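Local atomic coordinates of beta-hexosaminidase (Neisseria gonorrhoeae, PDB entry 6JTJ), a protein that probably cleaves terminal N-acetylglucosamine from peptide-linked peptidoglycan fragments during cell-wall recycling, acting as a family 3 glycoside hydrolase. Residues 73-85 against 109-121. Sequence-based numbering, arbitrary orientation.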
ATOM      1  N   ILE C  73       8.045 -16.639   9.062  1.00 27.52           N
ATOM      2  CA  ILE C  73       6.840 -16.089   8.463  1.00 26.87           C
ATOM      3  C   ILE C  73       6.715 -16.680   7.070  1.00 27.44           C
ATOM      4  O   ILE C  73       7.686 -16.697   6.313  1.00 26.46           O
ATOM      5  CB  ILE C  73       6.823 -14.530   8.421  1.00 26.77           C
ATOM      6  CG1 ILE C  73       5.596 -13.997   7.676  1.00 27.33           C
ATOM      7  CG2 ILE C  73       8.059 -13.970   7.734  1.00 27.44           C
ATOM      8  CD1 ILE C  73       5.432 -12.494   7.828  1.00 29.15           C
ATOM      9  N   LEU C  74       5.514 -17.143   6.741  1.00 26.71           N
ATOM     10  CA  LEU C  74       5.234 -17.688   5.425  1.00 30.04           C
ATOM     11  C   LEU C  74       4.462 -16.706   4.552  1.00 30.53           C
ATOM     12  O   LEU C  74       3.799 -15.787   5.045  1.00 26.88           O
ATOM     13  CB  LEU C  74       4.435 -18.983   5.546  1.00 30.33           C
ATOM     14  CG  LEU C  74       5.139 -20.117   6.305  1.00 32.80           C
ATOM     15  CD1 LEU C  74       4.206 -21.300   6.467  1.00 33.23           C
ATOM     16  CD2 LEU C  74       6.420 -20.549   5.598  1.00 35.22           C
ATOM     17  N   PHE C  75       4.579 -16.919   3.245  1.00 30.54           N
ATOM     18  CA  PHE C  75       3.965 -16.075   2.235  1.00 31.89           C
ATOM     19  C   PHE C  75       3.311 -16.960   1.186  1.00 33.99           C
ATOM     20  O   PHE C  75       3.420 -18.184   1.246  1.00 30.93           O
ATOM     21  CB  PHE C  75       5.024 -15.189   1.587  1.00 32.06           C
ATOM     22  CG  PHE C  75       5.628 -14.195   2.530  1.00 31.68           C
ATOM     23  CD1 PHE C  75       4.962 -13.033   2.842  1.00 29.98           C
ATOM     24  CD2 PHE C  75       6.856 -14.440   3.122  1.00 32.60           C
ATOM     25  CE1 PHE C  75       5.512 -12.117   3.701  1.00 30.81           C
ATOM     26  CE2 PHE C  75       7.411 -13.534   3.994  1.00 32.33           C
ATOM     27  CZ  PHE C  75       6.739 -12.363   4.276  1.00 31.93           C
ATOM     28  N   ARG C  76       2.651 -16.338   0.209  1.00 36.98           N
ATOM     29  CA  ARG C  76       1.966 -17.093  -0.829  1.00 35.81           C
ATOM     30  C   ARG C  76       2.920 -18.003  -1.624  1.00 35.27           C
ATOM     31  O   ARG C  76       2.526 -19.068  -2.040  1.00 32.55           O
ATOM     32  CB  ARG C  76       1.212 -16.169  -1.782  1.00 35.41           C
ATOM     33  CG  ARG C  76       0.378 -16.917  -2.818  1.00 33.28           C
ATOM     34  CD  ARG C  76      -0.597 -16.020  -3.551  1.00 33.42           C
ATOM     35  NE  ARG C  76      -1.696 -15.568  -2.692  1.00 30.02           N
ATOM     36  CZ  ARG C  76      -2.646 -14.715  -3.071  1.00 30.56           C
ATOM     37  NH1 ARG C  76      -2.667 -14.229  -4.312  1.00 29.81           N
ATOM     38  NH2 ARG C  76      -3.584 -14.331  -2.207  1.00 29.21           N
ATOM     39  N   ARG C  77       4.161 -17.569  -1.822  1.00 37.09           N
ATOM     40  CA  ARG C  77       5.159 -18.366  -2.553  1.00 39.19           C
ATOM     41  C   ARG C  77       5.512 -19.675  -1.848  1.00 41.65           C
ATOM     42  O   ARG C  77       6.115 -20.559  -2.450  1.00 47.34           O
ATOM     43  CB  ARG C  77       6.450 -17.568  -2.764  1.00 36.99           C
ATOM     44  CG  ARG C  77       7.194 -17.246  -1.483  1.00 35.62           C
ATOM     45  CD  ARG C  77       8.541 -16.617  -1.764  1.00 35.14           C
ATOM     46  NE  ARG C  77       9.339 -16.612  -0.540  1.00 34.29           N
ATOM     47  CZ  ARG C  77       9.412 -15.599   0.315  1.00 35.15           C
ATOM     48  NH1 ARG C  77       8.763 -14.460   0.085  1.00 33.59           N
ATOM     49  NH2 ARG C  77      10.164 -15.710   1.401  1.00 34.81           N
ATOM     50  N   ASN C  78       5.140 -19.794  -0.578  1.00 41.40           N
ATOM     51  CA  ASN C  78       5.367 -21.015   0.179  1.00 38.62           C
ATOM     52  C   ASN C  78       4.165 -21.944   0.146  1.00 39.47           C
ATOM     53  O   ASN C  78       4.162 -22.970   0.832  1.00 37.61           O
ATOM     54  CB  ASN C  78       5.689 -20.682   1.632  1.00 35.49           C
ATOM     55  CG  ASN C  78       6.823 -19.710   1.766  1.00 35.95           C
ATOM     56  OD1 ASN C  78       6.668 -18.639   2.353  1.00 36.95           O
ATOM     57  ND2 ASN C  78       7.985 -20.064   1.219  1.00 36.10           N
ATOM     58  N   PHE C  79       3.150 -21.611  -0.650  1.00 41.58           N
ATOM     59  CA  PHE C  79       1.908 -22.361  -0.617  1.00 43.30           C
ATOM     60  C   PHE C  79       1.531 -22.925  -1.979  1.00 51.41           C
ATOM     61  O   PHE C  79       1.353 -22.185  -2.949  1.00 49.55           O
ATOM     62  CB  PHE C  79       0.764 -21.494  -0.118  1.00 42.36           C
ATOM     63  CG  PHE C  79      -0.527 -22.229   0.018  1.00 38.92           C
ATOM     64  CD1 PHE C  79      -0.685 -23.166   1.018  1.00 40.29           C
ATOM     65  CD2 PHE C  79      -1.587 -21.982  -0.844  1.00 38.35           C
ATOM     66  CE1 PHE C  79      -1.878 -23.849   1.173  1.00 38.74           C
ATOM     67  CE2 PHE C  79      -2.782 -22.651  -0.698  1.00 36.53           C
ATOM     68  CZ  PHE C  79      -2.925 -23.593   0.313  1.00 39.65           C
ATOM     69  N   GLN C  80       1.374 -24.245  -2.006  1.00 57.96           N
ATOM     70  CA  GLN C  80       0.937 -25.005  -3.175  1.00 59.92           C
ATOM     71  C   GLN C  80      -0.471 -25.525  -2.905  1.00 55.43           C
ATOM     72  O   GLN C  80      -1.408 -25.261  -3.649  1.00 54.73           O
ATOM     73  CB  GLN C  80       1.903 -26.166  -3.376  1.00 64.32           C
ATOM     74  CG  GLN C  80       2.251 -26.478  -4.807  1.00 68.40           C
ATOM     75  CD  GLN C  80       3.419 -27.439  -4.904  1.00 73.89           C
ATOM     76  OE1 GLN C  80       3.674 -28.239  -3.992  1.00 76.21           O
ATOM     77  NE2 GLN C  80       4.130 -27.380  -6.023  1.00 76.25           N
ATOM     78  N   ASN C  81      -0.610 -26.243  -1.804  1.00 55.97           N
ATOM     79  CA  ASN C  81      -1.894 -26.744  -1.366  1.00 56.70           C
ATOM     80  C   ASN C  81      -1.756 -27.151   0.088  1.00 52.90           C
ATOM     81  O   ASN C  81      -0.648 -27.145   0.636  1.00 48.73           O
ATOM     82  CB  ASN C  81      -2.307 -27.947  -2.222  1.00 62.32           C
ATOM     83  CG  ASN C  81      -1.219 -29.011  -2.299  1.00 60.60           C
ATOM     84  OD1 ASN C  81      -0.825 -29.595  -1.288  1.00 61.24           O
ATOM     85  ND2 ASN C  81      -0.735 -29.266  -3.498  1.00 61.04           N
ATOM     86  N   ILE C  82      -2.870 -27.539   0.689  1.00 51.34           N
ATOM     87  CA  ILE C  82      -2.910 -27.842   2.114  1.00 55.08           C
ATOM     88  C   ILE C  82      -1.957 -28.967   2.542  1.00 60.08           C
ATOM     89  O   ILE C  82      -1.315 -28.873   3.585  1.00 58.51           O
ATOM     90  CB  ILE C  82      -4.345 -28.182   2.541  1.00 56.60           C
ATOM     91  CG1 ILE C  82      -5.246 -26.947   2.291  1.00 57.63           C
ATOM     92  CG2 ILE C  82      -4.370 -28.707   3.970  1.00 57.61           C
ATOM     93  CD1 ILE C  82      -6.081 -26.460   3.460  1.00 56.59           C
ATOM     94  N   GLU C  83      -1.864 -30.025   1.743  1.00 58.80           N
ATOM     95  CA  GLU C  83      -1.027 -31.157   2.110  1.00 59.44           C
ATOM     96  C   GLU C  83       0.456 -30.791   2.034  1.00 56.58           C
ATOM     97  O   GLU C  83       1.236 -31.123   2.931  1.00 56.22           O
ATOM     98  CB  GLU C  83      -1.388 -32.403   1.271  1.00 66.69           C
ATOM     99  CG  GLU C  83      -2.750 -33.011   1.646  1.00 67.38           C
ATOM    100  CD  GLU C  83      -2.925 -33.259   3.150  1.00 70.03           C
ATOM    101  OE1 GLU C  83      -2.062 -33.940   3.761  1.00 69.89           O
ATOM    102  OE2 GLU C  83      -3.924 -32.771   3.735  1.00 69.71           O
ATOM    103  N   GLN C  84       0.847 -30.063   0.995  1.00 53.17           N
ATOM    104  CA  GLN C  84       2.217 -29.557   0.927  1.00 54.23           C
ATOM    105  C   GLN C  84       2.535 -28.637   2.128  1.00 54.66           C
ATOM    106  O   GLN C  84       3.611 -28.745   2.738  1.00 50.70           O
ATOM    107  CB  GLN C  84       2.465 -28.866  -0.422  1.00 54.57           C
ATOM    108  CG  GLN C  84       3.660 -27.920  -0.464  1.00 55.03           C
ATOM    109  CD  GLN C  84       3.315 -26.523   0.031  1.00 56.34           C
ATOM    110  OE1 GLN C  84       2.183 -26.055  -0.142  1.00 56.52           O
ATOM    111  NE2 GLN C  84       4.275 -25.862   0.675  1.00 54.26           N
ATOM    112  N   LEU C  85       1.594 -27.760   2.480  1.00 54.79           N
ATOM    113  CA  LEU C  85       1.799 -26.820   3.594  1.00 51.68           C
ATOM    114  C   LEU C  85       2.035 -27.565   4.907  1.00 49.72           C
ATOM    115  O   LEU C  85       2.925 -27.214   5.681  1.00 45.70           O
ATOM    116  CB  LEU C  85       0.609 -25.855   3.728  1.00 49.37           C
ATOM    117  CG  LEU C  85       0.680 -24.785   4.835  1.00 46.25           C
ATOM    118  CD1 LEU C  85       1.898 -23.899   4.642  1.00 46.00           C
ATOM    119  CD2 LEU C  85      -0.587 -23.940   4.881  1.00 43.68           C
ATOM    120  N   GLY C 109      -9.855 -10.387   2.896  1.00 23.65           N
ATOM    121  CA  GLY C 109      -9.954  -9.544   1.713  1.00 23.82           C
ATOM    122  C   GLY C 109      -8.668  -9.654   0.939  1.00 23.12           C
ATOM    123  O   GLY C 109      -8.243 -10.752   0.591  1.00 26.94           O
ATOM    124  N   ARG C 110      -8.010  -8.520   0.709  1.00 23.30           N
ATOM    125  CA  ARG C 110      -6.811  -8.504  -0.153  1.00 22.14           C
ATOM    126  C   ARG C 110      -5.528  -8.862   0.557  1.00 22.16           C
ATOM    127  O   ARG C 110      -4.447  -8.868  -0.068  1.00 21.90           O
ATOM    128  CB  ARG C 110      -6.649  -7.155  -0.866  1.00 21.53           C
ATOM    129  CG  ARG C 110      -7.851  -6.753  -1.688  1.00 21.34           C
ATOM    130  CD  ARG C 110      -7.530  -5.617  -2.630  1.00 21.28           C
ATOM    131  NE  ARG C 110      -8.692  -5.193  -3.394  1.00 20.84           N
ATOM    132  CZ  ARG C 110      -9.599  -4.324  -2.962  1.00 23.05           C
ATOM    133  NH1 ARG C 110      -9.534  -3.796  -1.742  1.00 22.94           N
ATOM    134  NH2 ARG C 110     -10.606  -3.984  -3.755  1.00 23.25           N
ATOM    135  N   VAL C 111      -5.651  -9.252   1.820  1.00 21.45           N
ATOM    136  CA  VAL C 111      -4.523  -9.795   2.559  1.00 21.03           C
ATOM    137  C   VAL C 111      -4.873 -11.191   3.098  1.00 23.31           C
ATOM    138  O   VAL C 111      -5.374 -11.350   4.218  1.00 20.80           O
ATOM    139  CB  VAL C 111      -4.108  -8.870   3.702  1.00 20.55           C
ATOM    140  CG1 VAL C 111      -2.833  -9.365   4.352  1.00 20.00           C
ATOM    141  CG2 VAL C 111      -3.923  -7.451   3.195  1.00 19.69           C
ATOM    142  N   GLN C 112      -4.627 -12.193   2.253  1.00 24.54           N
ATOM    143  CA  GLN C 112      -4.825 -13.597   2.598  1.00 24.94           C
ATOM    144  C   GLN C 112      -3.891 -14.421   1.721  1.00 24.49           C
ATOM    145  O   GLN C 112      -4.114 -14.544   0.509  1.00 25.45           O
ATOM    146  CB  GLN C 112      -6.283 -14.013   2.356  1.00 26.35           C
ATOM    147  CG  GLN C 112      -6.522 -15.470   2.713  1.00 26.73           C
ATOM    148  CD  GLN C 112      -7.949 -15.945   2.513  1.00 27.76           C
ATOM    149  OE1 GLN C 112      -8.889 -15.162   2.392  1.00 26.73           O
ATOM    150  NE2 GLN C 112      -8.103 -17.265   2.457  1.00 28.06           N
ATOM    151  N   ARG C 113      -2.796 -14.902   2.297  1.00 24.03           N
ATOM    152  CA  ARG C 113      -1.738 -15.559   1.523  1.00 26.38           C
ATOM    153  C   ARG C 113      -2.196 -16.838   0.844  1.00 27.61           C
ATOM    154  O   ARG C 113      -1.876 -17.086  -0.316  1.00 30.91           O
ATOM    155  CB  ARG C 113      -0.531 -15.886   2.411  1.00 25.79           C
ATOM    156  CG  ARG C 113       0.110 -14.706   3.109  1.00 25.23           C
ATOM    157  CD  ARG C 113       0.353 -13.517   2.191  1.00 25.40           C
ATOM    158  NE  ARG C 113       1.006 -12.449   2.941  1.00 25.30           N
ATOM    159  CZ  ARG C 113       0.924 -11.145   2.661  1.00 24.53           C
ATOM    160  NH1 ARG C 113       0.210 -10.702   1.631  1.00 24.69           N
ATOM    161  NH2 ARG C 113       1.552 -10.273   3.438  1.00 22.93           N
ATOM    162  N   PHE C 114      -2.954 -17.632   1.576  1.00 28.26           N
ATOM    163  CA  PHE C 114      -3.285 -18.984   1.165  1.00 28.72           C
ATOM    164  C   PHE C 114      -4.747 -19.013   0.743  1.00 28.49           C
ATOM    165  O   PHE C 114      -5.639 -18.834   1.564  1.00 25.76           O
ATOM    166  CB  PHE C 114      -3.077 -19.999   2.314  1.00 25.87           C
ATOM    167  CG  PHE C 114      -1.743 -19.934   2.978  1.00 25.47           C
ATOM    168  CD1 PHE C 114      -0.612 -19.528   2.301  1.00 27.12           C
ATOM    169  CD2 PHE C 114      -1.620 -20.288   4.307  1.00 26.40           C
ATOM    170  CE1 PHE C 114       0.619 -19.491   2.936  1.00 27.38           C
ATOM    171  CE2 PHE C 114      -0.389 -20.256   4.948  1.00 25.46           C
ATOM    172  CZ  PHE C 114       0.728 -19.855   4.264  1.00 26.63           C
ATOM    173  N   ILE C 115      -4.982 -19.269  -0.537  1.00 30.95           N
ATOM    174  CA  ILE C 115      -6.324 -19.175  -1.099  1.00 32.99           C
ATOM    175  C   ILE C 115      -6.926 -20.564  -1.335  1.00 35.25           C
ATOM    176  O   ILE C 115      -7.948 -20.896  -0.743  1.00 34.05           O
ATOM    177  CB  ILE C 115      -6.298 -18.380  -2.415  1.00 32.66           C
ATOM    178  CG1 ILE C 115      -5.827 -16.954  -2.147  1.00 33.96           C
ATOM    179  CG2 ILE C 115      -7.655 -18.393  -3.100  1.00 31.59           C
ATOM    180  CD1 ILE C 115      -6.675 -16.146  -1.175  1.00 32.63           C
ATOM    181  N   GLU C 116      -6.286 -21.369  -2.183  1.00 41.61           N
ATOM    182  CA  GLU C 116      -6.857 -22.659  -2.581  1.00 47.44           C
ATOM    183  C   GLU C 116      -6.979 -23.615  -1.402  1.00 43.95           C
ATOM    184  O   GLU C 116      -6.007 -23.877  -0.708  1.00 46.17           O
ATOM    185  CB  GLU C 116      -6.029 -23.305  -3.690  1.00 54.89           C
ATOM    186  CG  GLU C 116      -6.681 -24.553  -4.284  1.00 62.92           C
ATOM    187  CD  GLU C 116      -5.750 -25.383  -5.155  1.00 69.35           C
ATOM    188  OE1 GLU C 116      -6.239 -26.100  -6.070  1.00 76.36           O
ATOM    189  OE2 GLU C 116      -4.527 -25.349  -4.915  1.00 72.40           O
ATOM    190  N   GLY C 117      -8.189 -24.111  -1.164  1.00 41.28           N
ATOM    191  CA  GLY C 117      -8.449 -25.029  -0.066  1.00 40.84           C
ATOM    192  C   GLY C 117      -8.827 -24.340   1.229  1.00 41.52           C
ATOM    193  O   GLY C 117      -9.142 -25.010   2.216  1.00 37.74           O
ATOM    194  N   PHE C 118      -8.832 -23.002   1.230  1.00 37.71           N
ATOM    195  CA  PHE C 118      -9.217 -22.217   2.406  1.00 34.49           C
ATOM    196  C   PHE C 118     -10.527 -21.524   2.118  1.00 32.79           C
ATOM    197  O   PHE C 118     -10.829 -21.216   0.968  1.00 38.71           O
ATOM    198  CB  PHE C 118      -8.125 -21.161   2.728  1.00 32.74           C
ATOM    199  CG  PHE C 118      -6.929 -21.722   3.440  1.00 29.53           C
ATOM    200  CD1 PHE C 118      -5.931 -22.374   2.744  1.00 28.56           C
ATOM    201  CD2 PHE C 118      -6.800 -21.584   4.819  1.00 30.19           C
ATOM    202  CE1 PHE C 118      -4.841 -22.911   3.404  1.00 28.29           C
ATOM    203  CE2 PHE C 118      -5.702 -22.104   5.490  1.00 30.41           C
ATOM    204  CZ  PHE C 118      -4.724 -22.774   4.785  1.00 29.27           C
ATOM    205  N   THR C 119     -11.296 -21.234   3.152  1.00 31.43           N
ATOM    206  CA  THR C 119     -12.418 -20.330   3.020  1.00 32.17           C
ATOM    207  C   THR C 119     -11.868 -18.948   2.677  1.00 34.01           C
ATOM    208  O   THR C 119     -10.902 -18.505   3.292  1.00 29.00           O
ATOM    209  CB  THR C 119     -13.182 -20.194   4.328  1.00 34.24           C
ATOM    210  OG1 THR C 119     -13.591 -21.485   4.733  1.00 38.24           O
ATOM    211  CG2 THR C 119     -14.404 -19.309   4.185  1.00 32.20           C
ATOM    212  N   ARG C 120     -12.475 -18.285   1.685  1.00 33.37           N
ATOM    213  CA  ARG C 120     -12.099 -16.920   1.340  1.00 31.93           C
ATOM    214  C   ARG C 120     -12.618 -15.982   2.413  1.00 28.11           C
ATOM    215  O   ARG C 120     -13.790 -15.995   2.739  1.00 34.07           O
ATOM    216  CB  ARG C 120     -12.654 -16.534  -0.032  1.00 32.51           C
ATOM    217  CG  ARG C 120     -12.041 -15.265  -0.607  1.00 32.95           C
ATOM    218  CD  ARG C 120     -10.628 -15.510  -1.108  1.00 32.49           C
ATOM    219  NE  ARG C 120     -10.078 -14.320  -1.755  1.00 35.25           N
ATOM    220  CZ  ARG C 120      -9.500 -13.291  -1.136  1.00 35.34           C
ATOM    221  NH1 ARG C 120      -9.360 -13.278   0.187  1.00 37.20           N
ATOM    222  NH2 ARG C 120      -9.056 -12.260  -1.855  1.00 33.99           N
ATOM    223  N   LEU C 121     -11.734 -15.173   2.975  1.00 26.93           N
ATOM    224  CA  LEU C 121     -12.082 -14.307   4.096  1.00 26.05           C
ATOM    225  C   LEU C 121     -12.480 -12.917   3.613  1.00 24.89           C
ATOM    226  O   LEU C 121     -11.883 -12.398   2.670  1.00 26.25           O
ATOM    227  CB  LEU C 121     -10.896 -14.187   5.049  1.00 24.99           C
ATOM    228  CG  LEU C 121     -10.397 -15.494   5.659  1.00 25.93           C
ATOM    229  CD1 LEU C 121      -9.000 -15.304   6.220  1.00 26.98           C
ATOM    230  CD2 LEU C 121     -11.341 -15.998   6.732  1.00 27.17           C
TER
HETATM  231  O   HOH W   1       2.184 -13.451   5.284  1.00 18.81           O
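Two hydrogen bonds from one arginine side chain to backbone carbonyls, and a cluster of three phenylalanines, join the connection from strand 69-74 into helix 82-94 to the loop segment 109-121 after the neighbouring parallel strand 101-108, in the barrel-type catalytic domain of NagZ enzymes. Arg76 reaches over with CG anti to its backbone N (chi1 -175°) and a bend at chi3, laying its guanidinium edge against two successive carbonyls. Arg76 NE donates to Arg113 O at 2.8 Å, nearly straight at 162°, and Arg76 NH2 donates to Gln112 O, also at 2.8 Å. Ile115 CG1 rests on one face of that guanidinium, 3.5 Å from Arg76 NH2. Further along, the rings of Phe79 and Phe114 form an offset stack with planes 26° apart, and Phe114 CB sits squarely over the Phe79 face. Phe118 makes an offset edge-to-face contact with Phe79, Phe118 CE1 lying 3.7 Å from Phe79 CZ. Two helix side chains close this cluster: Leu85 CD2 meets Phe114 CE2 at 3.7 Å, and Ile82 CD1 meets Phe118 CE1 at 3.8 Å. Arg113, a predicted substrate-binding residue, runs beside Phe75; a water bridges its NE to Leu74 O, while Asp105 and, from the second subunit, Asp221 and Glu219 hold its guanidinium. With Asn173 of the second subunit bonded to NH1, the Arg76 guanidinium is fixed in rotation and ties the 109-121 backbone to the 73-85 loop at Arg113.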